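Local coordinates for Slr1951 protein (PDB 3HX1) that is of unknown function but carries a forkhead-associated (FHA) domain, a fold that in its relatives recognises phosphothreonine peptides, at residues A[84-88]-A[89-93]. Numbering follows the deposited sequence.
Sequences LMING and KKVQE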
loop_
_atom_site.group_PDB
_atom_site.type_symbol
_atom_site.label_atom_id
_atom_site.label_comp_id
_atom_site.label_asym_id
_atom_site.label_seq_id
_atom_site.Cartn_x
_atom_site.Cartn_y
_atom_site.Cartn_z
ATOM N N LEU A 84 -6.285 -4.699 -5.115
ATOM C CA LEU A 84 -6.039 -4.656 -3.692
ATOM C C LEU A 84 -7.052 -5.589 -3.054
ATOM O O LEU A 84 -8.261 -5.366 -3.144
ATOM C CB LEU A 84 -6.228 -3.228 -3.182
ATOM C CG LEU A 84 -5.529 -2.163 -4.033
ATOM C CD1 LEU A 84 -5.785 -0.782 -3.455
ATOM C CD2 LEU A 84 -4.036 -2.454 -4.075
HETATM N N MSE A 85 -6.562 -6.648 -2.425
HETATM C CA MSE A 85 -7.448 -7.603 -1.784
HETATM C C MSE A 85 -7.403 -7.441 -0.277
HETATM O O MSE A 85 -6.354 -7.571 0.346
HETATM C CB MSE A 85 -7.046 -9.018 -2.163
HETATM C CG MSE A 85 -8.031 -10.072 -1.729
HETATM SE SE MSE A 85 -7.597 -11.714 -2.635
HETATM C CE MSE A 85 -6.146 -12.323 -1.495
ATOM N N ILE A 86 -8.550 -7.133 0.305
ATOM C CA ILE A 86 -8.635 -6.960 1.742
ATOM C C ILE A 86 -9.653 -7.960 2.263
ATOM O O ILE A 86 -10.818 -7.949 1.855
ATOM C CB ILE A 86 -9.049 -5.523 2.087
ATOM C CG1 ILE A 86 -7.980 -4.559 1.549
ATOM C CG2 ILE A 86 -9.230 -5.380 3.586
ATOM C CD1 ILE A 86 -8.202 -3.109 1.886
ATOM N N ASN A 87 -9.198 -8.843 3.142
ATOM C CA ASN A 87 -10.060 -9.869 3.702
ATOM C C ASN A 87 -10.692 -10.692 2.581
ATOM O O ASN A 87 -11.903 -10.905 2.555
ATOM C CB ASN A 87 -11.135 -9.226 4.569
ATOM C CG ASN A 87 -10.553 -8.284 5.598
ATOM O OD1 ASN A 87 -11.268 -7.730 6.430
ATOM N ND2 ASN A 87 -9.244 -8.093 5.542
ATOM N N GLY A 88 -9.848 -11.129 1.646
ATOM C CA GLY A 88 -10.283 -11.956 0.533
ATOM C C GLY A 88 -11.068 -11.313 -0.593
ATOM O O GLY A 88 -11.364 -11.977 -1.585
ATOM N N LYS A 89 -11.409 -10.036 -0.467
ATOM C CA LYS A 89 -12.182 -9.380 -1.516
ATOM C C LYS A 89 -11.519 -8.145 -2.130
ATOM O O LYS A 89 -11.012 -7.273 -1.411
ATOM C CB LYS A 89 -13.572 -9.023 -0.979
ATOM C CG LYS A 89 -14.387 -10.249 -0.593
ATOM C CD LYS A 89 -15.715 -9.896 0.062
ATOM C CE LYS A 89 -16.484 -11.152 0.454
ATOM N NZ LYS A 89 -17.755 -10.834 1.166
ATOM N N LYS A 90 -11.542 -8.093 -3.465
ATOM C CA LYS A 90 -10.971 -7.003 -4.262
ATOM C C LYS A 90 -11.714 -5.677 -4.101
ATOM O O LYS A 90 -12.926 -5.616 -4.262
ATOM C CB LYS A 90 -10.991 -7.375 -5.741
ATOM C CG LYS A 90 -9.629 -7.468 -6.403
ATOM C CD LYS A 90 -8.906 -8.750 -6.028
ATOM C CE LYS A 90 -7.759 -9.027 -6.992
ATOM N NZ LYS A 90 -7.096 -10.332 -6.709
ATOM N N VAL A 91 -10.974 -4.615 -3.803
ATOM C CA VAL A 91 -11.553 -3.286 -3.631
ATOM C C VAL A 91 -10.862 -2.273 -4.546
ATOM O O VAL A 91 -9.729 -2.491 -4.982
ATOM C CB VAL A 91 -11.399 -2.797 -2.183
ATOM C CG1 VAL A 91 -12.186 -3.691 -1.249
ATOM C CG2 VAL A 91 -9.926 -2.780 -1.801
ATOM N N GLN A 92 -11.545 -1.168 -4.834
ATOM C CA GLN A 92 -10.992 -0.128 -5.686
ATOM C C GLN A 92 -10.234 0.841 -4.808
ATOM O O GLN A 92 -9.068 1.143 -5.051
ATOM C CB GLN A 92 -12.111 0.615 -6.407
ATOM C CG GLN A 92 -12.926 -0.263 -7.305
ATOM C CD GLN A 92 -12.054 -1.017 -8.258
ATOM O OE1 GLN A 92 -11.269 -0.420 -8.998
ATOM N NE2 GLN A 92 -12.173 -2.342 -8.251
ATOM N N GLU A 93 -10.927 1.336 -3.793
ATOM C CA GLU A 93 -10.353 2.258 -2.831
ATOM C C GLU A 93 -10.818 1.850 -1.447
ATOM O O GLU A 93 -11.853 1.204 -1.295
ATOM C CB GLU A 93 -10.749 3.703 -3.145
ATOM C CG GLU A 93 -12.217 3.948 -3.404
ATOM C CD GLU A 93 -12.482 5.373 -3.865
ATOM O OE1 GLU A 93 -12.258 6.307 -3.063
ATOM O OE2 GLU A 93 -12.906 5.561 -5.030
#
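I86 and K89 grip each other through both of their backbone polar groups: I86 N gives a hydrogen bond to K89 O at 3.0 Å, and K89 N returns one to I86 O at 3.2 Å. Further from the bend, V91 N binds L84 O at 2.9 Å; all three bonds are fairly straight at hydrogen. L84 O also receives a CA-H...O contact from K90 CA at 3.4 Å, and the CA of M85 makes a similar one to K89 O. The three N-H...O bonds define a tight antiparallel beta hairpin, strands 84-86 and 89-91, which the CA-H...O contacts supplement; a type I' turn closes it, with N87 and G88, both at positive phi, in its corners. Within the FHA sandwich, 84-86 continues the sheet beside 101-103, and 89-91 is one of the sheet's two edge strands within the chain, before E93 begins a strand of the other sheet. Apolar packing lies on the face of L84, I86 and V91. V91 CG2 fits between the backbone N and carbonyl carbon of its own residue (chi1 -64° places CG1 anti to that carbon); it sits 3.4 Å from L84 O and reaches L84 CB at 4.0 Å and I86 CD1 at 4.1 Å, the I86 and V91 side chains crossing at about a right angle. L84 and I86 also pack on I102, and L84 on I70 of strand 68-72. On the other face, M85 and K90 form a non-hydrogen-bonded pair. The selenomethionine M85, its CG anti to the backbone N (chi1 -171°), brings that carbon 3.6 Å from K89 N before its end leads away.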